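PDB 3S4K: putative esterase MT1895 from Mycobacterium tuberculosis, which probably hydrolyses acyl-CoA thioesters, as a hotdog-fold member of the PaaI thioesterase family, perhaps with 1,4-dihydroxy-2-naphthoyl-CoA as substrate. Local coordinates for residues L117-I122 with R132-L137; L27-L32 with E64-M69; V58-I63 with T91-S96; Q40-P45 with S99-G104; V85-N90 with R136-E141. One frame throughout, in Å; residues are numbered along the deposited sequence.

Interaction 1: residues L117-I122 with R132-L137; sequences LWLVTI and RGQVRL
W118 and V120 pair with V135 and G133 in an antiparallel beta hairpin of the hotdog sheet, strands 115-123 and 129-140. Both are hydrogen-bonded pairs, and each exchanges two backbone bonds. V120 N to G133 O is the straightest, 2.8 Å with 174° at the hydrogen. The carbonyls also take CA-H contacts: Q134 CA lies 3.2 Å from W118 O.

W118, V120 and V135 point to the side of helix 56-75, where W118 packs on A71 and V135 on I63. W118 CD1 meets L137 CD1 at 4.0 Å. The indole NE1 bonds to Q116.

L117, L119, T121, R132, Q134 and R136 line the other face. L117 CD1 touches R136 CB at 3.9 Å, and the R136 guanidinium bonds through NH1 to Q115. R132 runs extended from CG to NE. Its CG is anti to the backbone N (chi1 178°), which puts CG 3.7 Å from L119 CD1. Its guanidinium lies across the L119 side chain. L119 CD1 sits over the centre of that flat group, 3.4 Å from R132 CZ. A water bridges T121 OG1, at 2.7 Å, and R132 NE, at 3.2 Å, whose N-H it accepts.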
# COMPACT_ATOMS: atom_id res chain seq x y z
N LEU A 117 -0.09 6.69 15.85
CA LEU A 117 0.80 5.78 15.18
C LEU A 117 0.36 4.36 15.57
O LEU A 117 0.32 4.02 16.77
CB LEU A 117 2.26 6.11 15.54
CG LEU A 117 3.33 5.31 14.80
CD1 LEU A 117 3.38 5.69 13.34
CD2 LEU A 117 4.71 5.45 15.45
N TRP A 118 0.04 3.52 14.58
CA TRP A 118 -0.43 2.15 14.78
C TRP A 118 0.47 1.15 14.06
O TRP A 118 0.94 1.42 12.96
CB TRP A 118 -1.86 1.96 14.26
CG TRP A 118 -2.88 2.66 15.13
CD1 TRP A 118 -3.23 3.96 15.09
CD2 TRP A 118 -3.66 2.07 16.17
NE1 TRP A 118 -4.19 4.24 16.02
CE2 TRP A 118 -4.46 3.10 16.73
CE3 TRP A 118 -3.75 0.78 16.71
CZ2 TRP A 118 -5.36 2.86 17.77
CZ3 TRP A 118 -4.61 0.56 17.76
CH2 TRP A 118 -5.42 1.59 18.27
N LEU A 119 0.72 -0.00 14.70
CA LEU A 119 1.44 -1.14 14.11
C LEU A 119 0.43 -2.21 13.69
O LEU A 119 -0.45 -2.59 14.47
CB LEU A 119 2.39 -1.76 15.13
CG LEU A 119 2.97 -3.12 14.77
CD1 LEU A 119 3.89 -2.96 13.58
CD2 LEU A 119 3.74 -3.70 15.97
N VAL A 120 0.57 -2.70 12.46
CA VAL A 120 -0.27 -3.78 11.96
C VAL A 120 0.63 -4.90 11.48
O VAL A 120 1.56 -4.67 10.69
CB VAL A 120 -1.16 -3.32 10.81
CG1 VAL A 120 -2.09 -4.46 10.35
CG2 VAL A 120 -1.94 -2.05 11.21
N THR A 121 0.35 -6.12 11.96
CA THR A 121 1.13 -7.31 11.62
C THR A 121 0.20 -8.28 10.90
O THR A 121 -0.88 -8.62 11.41
CB THR A 121 1.75 -7.99 12.87
OG1 THR A 121 2.47 -7.01 13.63
CG2 THR A 121 2.69 -9.18 12.48
N ILE A 122 0.63 -8.74 9.73
CA ILE A 122 -0.14 -9.68 8.92
C ILE A 122 0.50 -11.05 8.95
O ILE A 122 1.69 -11.19 8.65
CB ILE A 122 -0.21 -9.23 7.45
CG1 ILE A 122 -0.57 -7.74 7.37
CG2 ILE A 122 -1.21 -10.06 6.71
CD1 ILE A 122 -1.23 -7.35 6.05
N ARG A 132 4.40 -6.44 7.76
CA ARG A 132 4.25 -5.71 9.02
C ARG A 132 4.45 -4.26 8.68
O ARG A 132 5.35 -3.94 7.90
CB ARG A 132 5.29 -6.19 10.03
CG ARG A 132 5.34 -5.52 11.41
CD ARG A 132 6.62 -5.98 12.15
NE ARG A 132 6.64 -5.58 13.56
CZ ARG A 132 6.99 -4.38 13.99
NH1 ARG A 132 7.34 -3.43 13.13
NH2 ARG A 132 6.99 -4.11 15.29
N GLY A 133 3.63 -3.37 9.22
CA GLY A 133 3.70 -1.96 8.82
C GLY A 133 3.24 -1.02 9.92
O GLY A 133 2.54 -1.44 10.85
N GLN A 134 3.62 0.24 9.79
CA GLN A 134 3.19 1.28 10.72
C GLN A 134 2.53 2.37 9.94
O GLN A 134 3.05 2.78 8.91
CB GLN A 134 4.35 1.83 11.50
CG GLN A 134 4.96 0.70 12.28
CD GLN A 134 6.12 1.07 13.12
OE1 GLN A 134 6.55 2.23 13.16
NE2 GLN A 134 6.66 0.07 13.79
N VAL A 135 1.40 2.84 10.46
CA VAL A 135 0.63 3.89 9.84
C VAL A 135 0.55 5.09 10.77
O VAL A 135 0.14 4.94 11.93
CB VAL A 135 -0.78 3.38 9.50
CG1 VAL A 135 -1.61 4.47 8.80
CG2 VAL A 135 -0.68 2.12 8.64
N ARG A 136 0.91 6.26 10.24
CA ARG A 136 0.84 7.52 10.97
C ARG A 136 -0.39 8.26 10.46
O ARG A 136 -0.56 8.41 9.24
CB ARG A 136 2.10 8.33 10.76
CG ARG A 136 2.09 9.71 11.44
CD ARG A 136 3.40 10.41 11.24
NE ARG A 136 4.44 9.84 12.08
CZ ARG A 136 4.61 10.08 13.38
NH1 ARG A 136 3.79 10.89 14.05
NH2 ARG A 136 5.58 9.45 14.03
N LEU A 137 -1.23 8.71 11.39
CA LEU A 137 -2.46 9.41 11.07
C LEU A 137 -2.52 10.76 11.76
O LEU A 137 -2.01 10.91 12.86
CB LEU A 137 -3.68 8.58 11.47
CG LEU A 137 -3.80 7.22 10.77
CD1 LEU A 137 -3.30 6.12 11.71
CD2 LEU A 137 -5.22 6.96 10.19
O HOH W 1 4.67 -7.59 15.12

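Interaction 2: residues L27-L32 with E64-M69; sequences LQFTEL and ESIASM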
# COMPACT_ATOMS: atom_id res chain seq x y z
N LEU A 27 -11.70 -7.78 2.41
CA LEU A 27 -11.27 -7.57 3.79
C LEU A 27 -12.49 -7.55 4.70
O LEU A 27 -13.41 -6.75 4.49
CB LEU A 27 -10.49 -6.25 3.92
CG LEU A 27 -9.78 -6.02 5.26
CD1 LEU A 27 -8.74 -7.09 5.58
CD2 LEU A 27 -9.14 -4.62 5.31
N GLN A 28 -12.48 -8.40 5.72
CA GLN A 28 -13.60 -8.53 6.67
C GLN A 28 -13.07 -8.34 8.10
O GLN A 28 -12.14 -9.04 8.50
CB GLN A 28 -14.24 -9.91 6.53
CG GLN A 28 -15.03 -10.05 5.25
CD GLN A 28 -15.71 -11.41 5.11
OE1 GLN A 28 -15.52 -12.32 5.92
NE2 GLN A 28 -16.52 -11.54 4.07
N PHE A 29 -13.62 -7.37 8.83
CA PHE A 29 -13.14 -7.11 10.21
C PHE A 29 -13.79 -8.05 11.18
O PHE A 29 -15.00 -8.37 11.05
CB PHE A 29 -13.43 -5.69 10.68
CG PHE A 29 -12.50 -4.67 10.16
CD1 PHE A 29 -12.54 -4.31 8.83
CD2 PHE A 29 -11.55 -4.08 11.00
CE1 PHE A 29 -11.67 -3.37 8.33
CE2 PHE A 29 -10.69 -3.16 10.52
CZ PHE A 29 -10.73 -2.79 9.16
N THR A 30 -12.99 -8.51 12.14
CA THR A 30 -13.45 -9.38 13.22
C THR A 30 -13.49 -8.70 14.59
O THR A 30 -14.25 -9.11 15.47
CB THR A 30 -12.59 -10.65 13.33
OG1 THR A 30 -11.19 -10.31 13.49
CG2 THR A 30 -12.77 -11.50 12.12
N GLU A 31 -12.62 -7.70 14.78
CA GLU A 31 -12.58 -6.91 16.02
C GLU A 31 -12.32 -5.46 15.71
O GLU A 31 -11.52 -5.13 14.82
CB GLU A 31 -11.49 -7.34 17.01
CG GLU A 31 -11.34 -8.83 17.22
CD GLU A 31 -10.29 -9.19 18.27
OE1 GLU A 31 -9.62 -8.29 18.82
OE2 GLU A 31 -10.13 -10.40 18.54
N LEU A 32 -12.99 -4.59 16.45
CA LEU A 32 -12.79 -3.15 16.31
C LEU A 32 -13.12 -2.44 17.62
O LEU A 32 -14.24 -2.54 18.13
CB LEU A 32 -13.63 -2.63 15.14
CG LEU A 32 -13.58 -1.11 14.91
CD1 LEU A 32 -12.13 -0.64 14.72
CD2 LEU A 32 -14.44 -0.77 13.71
N GLU A 64 -3.26 -0.31 5.98
CA GLU A 64 -3.87 1.02 6.02
C GLU A 64 -5.29 1.00 6.61
O GLU A 64 -5.63 1.81 7.49
CB GLU A 64 -3.87 1.62 4.61
CG GLU A 64 -4.39 3.06 4.52
CD GLU A 64 -3.43 4.10 5.04
OE1 GLU A 64 -2.26 3.76 5.35
OE2 GLU A 64 -3.85 5.29 5.14
N SER A 65 -6.10 0.05 6.14
CA SER A 65 -7.48 -0.10 6.59
C SER A 65 -7.59 -0.42 8.07
O SER A 65 -8.35 0.19 8.81
CB SER A 65 -8.19 -1.20 5.79
OG SER A 65 -8.59 -0.73 4.52
N ILE A 66 -6.85 -1.42 8.50
CA ILE A 66 -6.99 -1.90 9.89
C ILE A 66 -6.54 -0.80 10.86
O ILE A 66 -7.22 -0.50 11.85
CB ILE A 66 -6.23 -3.24 10.12
CG1 ILE A 66 -6.78 -4.32 9.17
CG2 ILE A 66 -6.43 -3.73 11.59
CD1 ILE A 66 -6.01 -5.66 9.15
N ALA A 67 -5.41 -0.17 10.57
CA ALA A 67 -4.91 0.96 11.35
C ALA A 67 -5.87 2.15 11.39
O ALA A 67 -6.11 2.74 12.45
CB ALA A 67 -3.54 1.40 10.80
N SER A 68 -6.38 2.55 10.22
CA SER A 68 -7.27 3.70 10.18
C SER A 68 -8.55 3.46 10.96
O SER A 68 -9.04 4.37 11.62
CB SER A 68 -7.60 4.12 8.74
OG SER A 68 -6.43 4.26 7.97
N MET A 69 -9.10 2.23 10.92
CA MET A 69 -10.34 1.96 11.63
C MET A 69 -10.10 1.94 13.15
O MET A 69 -10.90 2.49 13.92
CB MET A 69 -11.00 0.66 11.15
CG MET A 69 -11.46 0.72 9.69
SD MET A 69 -12.72 1.98 9.35
CE MET A 69 -13.85 1.52 10.60
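F29 points its ring at helix 56-75 and touches it with the far rim. CZ does most of the work. It lies 3.6 Å from M69 CG and 4.2 Å from I66 CG1. The same rim atom comes to 3.8 Å from S65 O, which sits at the ring edge, near its plane. The contact on M69 CG is oblique, neither flat on the ring nor edge-on.

M69 is folded back on itself, bent at chi2 (-62°) and chi3 (-52°). Its CB and CG meet F29. The bends at chi2 and chi3 bring CE to L32. L32 comes from the other end of the strand segment. Its two methyls divide the work: CD1 rests 3.5 Å from M69 O, and CD2 lies 3.9 Å from M69 CE. M69 thus touches both F29 and L32.

L27 covers the preceding turn of the helix. Its CD2 meets S65 CB at 3.6 Å. In the conformer given, of two deposited, the S65 hydroxyl bonds to D22 and to H55 of the second subunit. On the helix itself, S68 N and S68 OG both bond to E64 O, from opposite faces of the carbonyl plane; S68 OG is 2.6 Å away.

Across the contact the joining is by van der Waals packing. T30 and E31 both face R38, a classic beta bulge where the strand turns a corner. The N-terminal strand 28-33 thus packs against helix 56-75, the central helix round which the sheet of a hotdog fold wraps.

Interaction 3: residues V58-I63 with T91-S96; sequences VYCAMI and TDFVRS. With EDO (1,2-ethanediol), chain D; EDO (1,2-ethanediol), chain H.
C60 and I63 make the tight part of this contact, against T91 and F93. I63 and T91 meet tip to tip: I63 CD1 lies 3.6 Å from T91 OG1 and 3.7 Å from T91 CG2. The T91 hydroxyl has its polar partner in N89 OD1. C60 SG is anti to its own carbonyl carbon (chi1 -65°) and approaches the F93 ring at the edge, 3.8 Å from CZ. This is a Cys sulfur-aromatic contact, the sulfur 75° off the ring normal.

Helix 56-75, the central helix of the hotdog fold, lies on the end of strand 83-93. T91 and D92 also pair with a strand of the second subunit, so the sheet continues across the dimer. C60 packs on C60 of that subunit.

Beyond F93 the contact loosens. Y59 CD2 comes no nearer than 4.3 Å to F93 CD1, obliquely. A water 2.7 Å from Y59 OH donates to R95 O at 2.8 Å. Two 1,2-ethanediol molecules, probably from the crystallisation liquor, lie by the strand end. One donates to F93 O, on the side away from the helix. The other accepts from S96 OG at 2.9 Å and bonds to G86 N of the second subunit.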
# COMPACT_ATOMS: atom_id res chain seq x y z
N VAL A 58 -1.44 -5.10 -1.70
CA VAL A 58 -2.57 -5.69 -0.95
C VAL A 58 -2.33 -5.59 0.54
O VAL A 58 -3.20 -5.15 1.30
CB VAL A 58 -2.77 -7.17 -1.36
CG1 VAL A 58 -3.72 -7.94 -0.41
CG2 VAL A 58 -3.22 -7.25 -2.81
N TYR A 59 -1.12 -5.96 0.96
CA TYR A 59 -0.71 -5.84 2.35
C TYR A 59 -0.65 -4.38 2.80
O TYR A 59 -1.13 -4.05 3.88
CB TYR A 59 0.65 -6.49 2.61
CG TYR A 59 0.67 -7.99 2.37
CD1 TYR A 59 -0.30 -8.81 2.91
CD2 TYR A 59 1.70 -8.58 1.66
CE1 TYR A 59 -0.28 -10.19 2.69
CE2 TYR A 59 1.75 -9.95 1.45
CZ TYR A 59 0.77 -10.75 1.96
OH TYR A 59 0.83 -12.11 1.76
N CYS A 60 -0.02 -3.52 2.01
CA CYS A 60 -0.10 -2.08 2.28
C CYS A 60 -1.52 -1.61 2.57
O CYS A 60 -1.77 -0.88 3.51
CB CYS A 60 0.48 -1.31 1.13
SG CYS A 60 2.23 -1.55 0.87
N ALA A 61 -2.46 -2.03 1.73
CA ALA A 61 -3.83 -1.59 1.84
C ALA A 61 -4.53 -2.13 3.08
O ALA A 61 -5.27 -1.43 3.78
CB ALA A 61 -4.60 -1.99 0.55
N MET A 62 -4.29 -3.41 3.34
CA MET A 62 -4.79 -4.09 4.55
C MET A 62 -4.33 -3.35 5.80
O MET A 62 -5.12 -3.05 6.71
CB MET A 62 -4.24 -5.51 4.64
CG MET A 62 -5.03 -6.59 3.96
SD MET A 62 -4.45 -8.21 4.55
CE MET A 62 -5.19 -8.34 6.17
N ILE A 63 -3.04 -3.07 5.84
CA ILE A 63 -2.41 -2.38 6.95
C ILE A 63 -3.05 -1.00 7.10
O ILE A 63 -3.41 -0.59 8.19
CB ILE A 63 -0.87 -2.35 6.74
CG1 ILE A 63 -0.30 -3.73 7.06
CG2 ILE A 63 -0.16 -1.21 7.56
CD1 ILE A 63 1.03 -4.02 6.41
N THR A 91 5.53 -0.11 5.25
CA THR A 91 5.27 -1.54 5.30
C THR A 91 6.50 -2.32 4.89
O THR A 91 7.14 -2.02 3.86
CB THR A 91 4.13 -1.93 4.35
OG1 THR A 91 2.93 -1.34 4.83
CG2 THR A 91 3.99 -3.44 4.33
N ASP A 92 6.83 -3.33 5.69
CA ASP A 92 7.92 -4.25 5.38
C ASP A 92 7.28 -5.55 4.94
O ASP A 92 6.33 -6.04 5.56
CB ASP A 92 8.80 -4.48 6.61
CG ASP A 92 9.54 -3.25 7.02
OD1 ASP A 92 10.45 -2.79 6.26
OD2 ASP A 92 9.22 -2.72 8.10
N PHE A 93 7.78 -6.08 3.83
CA PHE A 93 7.34 -7.34 3.28
C PHE A 93 8.30 -8.42 3.75
O PHE A 93 9.52 -8.29 3.62
CB PHE A 93 7.35 -7.26 1.76
CG PHE A 93 6.56 -6.10 1.22
CD1 PHE A 93 5.18 -6.00 1.46
CD2 PHE A 93 7.18 -5.11 0.49
CE1 PHE A 93 4.45 -4.95 0.96
CE2 PHE A 93 6.44 -4.05 -0.02
CZ PHE A 93 5.07 -3.96 0.23
N VAL A 94 7.75 -9.52 4.27
CA VAL A 94 8.54 -10.53 4.92
C VAL A 94 8.58 -11.86 4.19
O VAL A 94 9.64 -12.45 4.08
CB VAL A 94 8.05 -10.73 6.39
CG1 VAL A 94 8.91 -11.74 7.14
CG2 VAL A 94 8.05 -9.39 7.14
N ARG A 95 7.43 -12.33 3.69
CA ARG A 95 7.32 -13.68 3.11
C ARG A 95 6.30 -13.67 1.99
O ARG A 95 5.25 -13.05 2.11
CB ARG A 95 6.91 -14.71 4.17
CG ARG A 95 6.89 -16.17 3.66
CD ARG A 95 6.61 -17.17 4.77
NE ARG A 95 7.75 -17.35 5.66
CZ ARG A 95 8.84 -18.06 5.35
NH1 ARG A 95 8.93 -18.65 4.17
NH2 ARG A 95 9.83 -18.18 6.22
N SER A 96 6.63 -14.38 0.91
CA SER A 96 5.79 -14.51 -0.27
C SER A 96 4.92 -15.78 -0.21
O SER A 96 5.43 -16.90 -0.10
CB SER A 96 6.65 -14.57 -1.54
OG SER A 96 7.33 -13.35 -1.75
C1 EDO D . 11.88 -8.41 5.92
O1 EDO D . 11.31 -7.22 5.37
C2 EDO D . 12.64 -9.19 4.86
O2 EDO D . 13.76 -8.43 4.39
C1 EDO H . 6.89 -8.07 -2.20
O1 EDO H . 7.22 -8.02 -3.60
C2 EDO H . 5.99 -9.26 -1.89
O2 EDO H . 6.64 -10.52 -2.10
O HOH W 2 3.05 -12.81 0.45

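Interaction 4: residues Q40-P45 with S99-G104; sequences QLDVRP and SGMVYG
L41 and V102 form a hydrogen-bonded pair where antiparallel strands 36-43 and 100-108 meet in the hotdog sheet. L41 N donates to V102 O. V102 N returns the bond to L41 O at 2.9 Å, with 171° at the hydrogen. Two residues on, V43 N donates to G100 O at 2.9 Å. L41 O also receives a CA-H contact from M101, and V102 O one from Q40.

A water ties up the strand end. It donates to D42 OD1 and to V43 O, and accepts from G100 N at 2.8 Å. It thereby links three polar atoms of the two strands.

L41, V43 and V102 share the face toward helix 56-75, where L41 and V102 pack on M62. The L41 and V102 side chains lie side by side, pointing the same way, with L41 CD1 3.7 Å from V102 CG2.

Q40, D42, M101 and Y103 share the other face. M101 bends at chi2 (-73°), and its side chain crosses that of D42 at about a right angle, with SD 3.6 Å from D42 CB. The Q40 amide stands 86° to the Y103 ring, and its OE1 lies at the ring edge, 3.3 Å from Y103 CE2.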
# COMPACT_ATOMS: atom_id res chain seq x y z
N GLN A 40 -9.28 -9.73 8.11
CA GLN A 40 -8.74 -10.86 7.39
C GLN A 40 -9.25 -10.89 5.96
O GLN A 40 -10.36 -10.42 5.69
CB GLN A 40 -9.13 -12.13 8.10
CG GLN A 40 -10.63 -12.39 8.14
CD GLN A 40 -10.99 -13.42 9.19
OE1 GLN A 40 -10.46 -13.40 10.29
NE2 GLN A 40 -11.90 -14.31 8.86
N LEU A 41 -8.45 -11.47 5.08
CA LEU A 41 -8.90 -11.70 3.70
C LEU A 41 -8.35 -13.00 3.16
O LEU A 41 -7.36 -13.55 3.66
CB LEU A 41 -8.56 -10.52 2.76
CG LEU A 41 -7.10 -10.17 2.41
CD1 LEU A 41 -6.46 -11.15 1.42
CD2 LEU A 41 -7.03 -8.73 1.86
N ASP A 42 -9.04 -13.51 2.14
CA ASP A 42 -8.61 -14.71 1.45
C ASP A 42 -7.76 -14.26 0.28
O ASP A 42 -8.15 -13.37 -0.47
CB ASP A 42 -9.84 -15.49 0.93
CG ASP A 42 -9.50 -16.89 0.42
OD1 ASP A 42 -8.51 -17.52 0.84
OD2 ASP A 42 -10.29 -17.40 -0.41
N VAL A 43 -6.59 -14.86 0.13
CA VAL A 43 -5.76 -14.59 -1.04
C VAL A 43 -6.36 -15.27 -2.26
O VAL A 43 -6.47 -16.49 -2.30
CB VAL A 43 -4.31 -15.05 -0.83
CG1 VAL A 43 -3.51 -14.85 -2.15
CG2 VAL A 43 -3.69 -14.28 0.34
N ARG A 44 -6.80 -14.45 -3.21
CA ARG A 44 -7.40 -14.93 -4.46
C ARG A 44 -6.51 -14.55 -5.64
O ARG A 44 -5.64 -13.67 -5.52
CB ARG A 44 -8.78 -14.29 -4.65
N PRO A 45 -6.71 -15.20 -6.79
CA PRO A 45 -5.87 -14.89 -7.96
C PRO A 45 -5.79 -13.43 -8.35
O PRO A 45 -4.73 -12.98 -8.77
CB PRO A 45 -6.51 -15.74 -9.07
CG PRO A 45 -6.94 -16.92 -8.36
CD PRO A 45 -7.45 -16.46 -7.01
N SER A 99 -1.67 -18.27 -1.75
CA SER A 99 -3.03 -18.68 -1.44
C SER A 99 -3.27 -18.76 0.07
O SER A 99 -2.33 -18.60 0.87
CB SER A 99 -3.33 -20.05 -2.07
OG SER A 99 -2.63 -21.08 -1.40
N GLY A 100 -4.52 -19.02 0.45
CA GLY A 100 -4.92 -19.12 1.86
C GLY A 100 -5.32 -17.79 2.46
O GLY A 100 -5.21 -16.75 1.80
N MET A 101 -5.74 -17.83 3.71
CA MET A 101 -6.18 -16.63 4.44
C MET A 101 -4.99 -15.92 5.06
O MET A 101 -4.01 -16.55 5.47
CB MET A 101 -7.14 -17.02 5.58
CG MET A 101 -8.44 -17.67 5.13
SD MET A 101 -9.59 -16.50 4.39
CE MET A 101 -9.92 -15.34 5.72
N VAL A 102 -5.09 -14.59 5.15
CA VAL A 102 -4.14 -13.77 5.91
C VAL A 102 -4.95 -12.93 6.89
O VAL A 102 -6.11 -12.61 6.64
CB VAL A 102 -3.24 -12.90 5.00
CG1 VAL A 102 -2.30 -13.80 4.18
CG2 VAL A 102 -4.06 -11.96 4.10
N TYR A 103 -4.31 -12.60 8.02
CA TYR A 103 -4.97 -12.06 9.18
C TYR A 103 -4.10 -10.93 9.72
O TYR A 103 -2.89 -11.13 9.95
CB TYR A 103 -5.05 -13.16 10.25
CG TYR A 103 -5.85 -14.37 9.83
CD1 TYR A 103 -5.26 -15.48 9.20
CD2 TYR A 103 -7.23 -14.41 10.06
CE1 TYR A 103 -6.03 -16.59 8.82
CE2 TYR A 103 -7.98 -15.50 9.68
CZ TYR A 103 -7.38 -16.58 9.08
OH TYR A 103 -8.19 -17.62 8.69
N GLY A 104 -4.67 -9.74 9.89
CA GLY A 104 -3.95 -8.60 10.48
C GLY A 104 -4.48 -8.14 11.81
O GLY A 104 -5.69 -8.16 12.05
O HOH W 3 -6.89 -18.88 -1.03

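Interaction 5: residues V85-N90 with R136-E141; sequences VGVNNN and RLQNLE. With EDO (1,2-ethanediol), chain C.
V87 and N88 both face R136, a classic beta bulge between antiparallel strands 83-93 and 129-140 of the hotdog sheet.

Backbone hydrogen bonds come first. R136 O accepts twice: from V87 N at 2.8 Å and, in a longer bond, from N88 N at 3.2 Å. N88 O takes the N-H of R136 in return. On the V85 side of the bulge, V85 and Q138 exchange two bonds; Q138 N to V85 O is 2.9 Å. V85 O also receives a CA-H contact from L137.

Polar links to other groups follow. G86 N donates to a 1,2-ethanediol, probably from the crystallisation liquor, at 3.0 Å. The same molecule bonds to S96 of the second subunit. N88 ND2 bonds to N90 and D92 of that subunit, and residues 88-90 pair with its strand, so the sheet runs on through the dimer interface. N89 turns to helix 56-75, bonding to E64 and to C60 O.

Apolar contacts fill the rest. V87 CG2 crosses over the aliphatic part of R136, 3.6 Å from its CG. V85 CG1 lies between its own backbone N and carbonyl carbon (chi1 58°). There it runs beside Q138, pointing the same way, 3.4 Å from Q138 CB. It also meets the L140 side chain, 3.9 Å from CD1.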
# COMPACT_ATOMS: atom_id res chain seq x y z
N VAL A 85 -6.96 11.01 9.12
CA VAL A 85 -6.43 10.98 7.77
C VAL A 85 -5.04 10.40 7.81
O VAL A 85 -4.23 10.80 8.62
CB VAL A 85 -6.43 12.39 7.14
CG1 VAL A 85 -5.61 13.37 7.98
CG2 VAL A 85 -5.88 12.35 5.70
N GLY A 86 -4.78 9.41 6.95
CA GLY A 86 -3.43 8.87 6.90
C GLY A 86 -2.43 9.89 6.39
O GLY A 86 -2.73 10.68 5.46
N VAL A 87 -1.24 9.88 6.97
CA VAL A 87 -0.13 10.65 6.37
C VAL A 87 1.08 9.81 5.99
O VAL A 87 1.81 10.21 5.10
CB VAL A 87 0.29 11.89 7.19
CG1 VAL A 87 -0.90 12.85 7.35
CG2 VAL A 87 0.88 11.46 8.55
N ASN A 88 1.32 8.68 6.65
CA ASN A 88 2.44 7.83 6.23
C ASN A 88 2.12 6.37 6.48
O ASN A 88 1.52 6.05 7.49
CB ASN A 88 3.74 8.24 6.94
CG ASN A 88 4.93 7.33 6.58
OD1 ASN A 88 5.19 6.34 7.27
ND2 ASN A 88 5.62 7.65 5.49
N ASN A 89 2.50 5.52 5.54
CA ASN A 89 2.33 4.07 5.65
C ASN A 89 3.66 3.43 5.26
O ASN A 89 4.13 3.62 4.11
CB ASN A 89 1.19 3.56 4.74
CG ASN A 89 1.04 2.02 4.72
OD1 ASN A 89 2.02 1.26 4.61
ND2 ASN A 89 -0.23 1.56 4.74
N ASN A 90 4.27 2.72 6.21
CA ASN A 90 5.60 2.16 6.03
C ASN A 90 5.51 0.68 6.33
O ASN A 90 5.38 0.29 7.49
CB ASN A 90 6.60 2.85 6.95
CG ASN A 90 8.04 2.49 6.61
OD1 ASN A 90 8.31 1.39 6.20
ND2 ASN A 90 8.95 3.44 6.77
N ARG A 136 0.91 6.26 10.24
CA ARG A 136 0.84 7.52 10.97
C ARG A 136 -0.39 8.26 10.46
O ARG A 136 -0.56 8.41 9.24
CB ARG A 136 2.10 8.33 10.76
CG ARG A 136 2.09 9.71 11.44
CD ARG A 136 3.40 10.41 11.24
NE ARG A 136 4.44 9.84 12.08
CZ ARG A 136 4.61 10.08 13.38
NH1 ARG A 136 3.79 10.89 14.05
NH2 ARG A 136 5.58 9.45 14.03
N LEU A 137 -1.23 8.71 11.39
CA LEU A 137 -2.46 9.41 11.07
C LEU A 137 -2.52 10.76 11.76
O LEU A 137 -2.01 10.91 12.86
CB LEU A 137 -3.68 8.58 11.47
CG LEU A 137 -3.80 7.22 10.77
CD1 LEU A 137 -3.30 6.12 11.71
CD2 LEU A 137 -5.22 6.96 10.19
N GLN A 138 -3.18 11.71 11.11
CA GLN A 138 -3.58 12.96 11.73
C GLN A 138 -4.99 12.85 12.27
O GLN A 138 -5.89 12.35 11.58
CB GLN A 138 -3.57 14.08 10.67
CG GLN A 138 -2.37 14.91 10.70
CD GLN A 138 -2.43 16.10 9.74
OE1 GLN A 138 -3.51 16.61 9.36
NE2 GLN A 138 -1.28 16.55 9.35
N ASN A 139 -5.21 13.33 13.49
CA ASN A 139 -6.55 13.52 14.02
C ASN A 139 -7.10 14.85 13.52
O ASN A 139 -6.41 15.85 13.61
CB ASN A 139 -6.52 13.52 15.54
CG ASN A 139 -6.05 12.19 16.12
OD1 ASN A 139 -6.33 11.11 15.56
ND2 ASN A 139 -5.34 12.25 17.24
N LEU A 140 -8.33 14.86 13.02
CA LEU A 140 -8.98 16.06 12.50
C LEU A 140 -10.14 16.38 13.39
O LEU A 140 -10.90 15.49 13.76
CB LEU A 140 -9.50 15.78 11.10
CG LEU A 140 -8.45 15.39 10.06
CD1 LEU A 140 -9.14 14.92 8.77
CD2 LEU A 140 -7.49 16.55 9.80
N GLU A 141 -10.31 17.65 13.73
CA GLU A 141 -11.35 18.03 14.68
C GLU A 141 -12.75 17.90 14.10
O GLU A 141 -12.93 17.92 12.89
CB GLU A 141 -11.14 19.46 15.16
CG GLU A 141 -11.41 20.51 14.09
CD GLU A 141 -10.81 21.85 14.46
OE1 GLU A 141 -10.80 22.17 15.68
OE2 GLU A 141 -10.35 22.57 13.55
C1 EDO C . -5.00 8.93 3.55
O1 EDO C . -6.06 8.51 4.43
C2 EDO C . -5.54 9.31 2.17
O2 EDO C . -6.18 10.59 2.15

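In the fold
The five contacts lie in one hotdog fold, a curved antiparallel sheet around helix 56-75. Interactions 1 and 5 share R136 and L137 on strand 129-140, and their centres are 11 Å apart. Interactions 2 and 3 use successive parts of the helix, with centres 14 Å apart. Interaction 4 joins strands 36-43 and 100-108, about 26 Å from interaction 5 between centres and on the opposite side of the chain's centre. Along the chain, interactions 2 and 3 both close before interaction 1 opens, while interactions 4 and 5 cross. Interactions 2, 3 and 5 also touch the second subunit. Strand 83-93 carries the sheet into it, so the same strand serves the subunit core and the dimer interface.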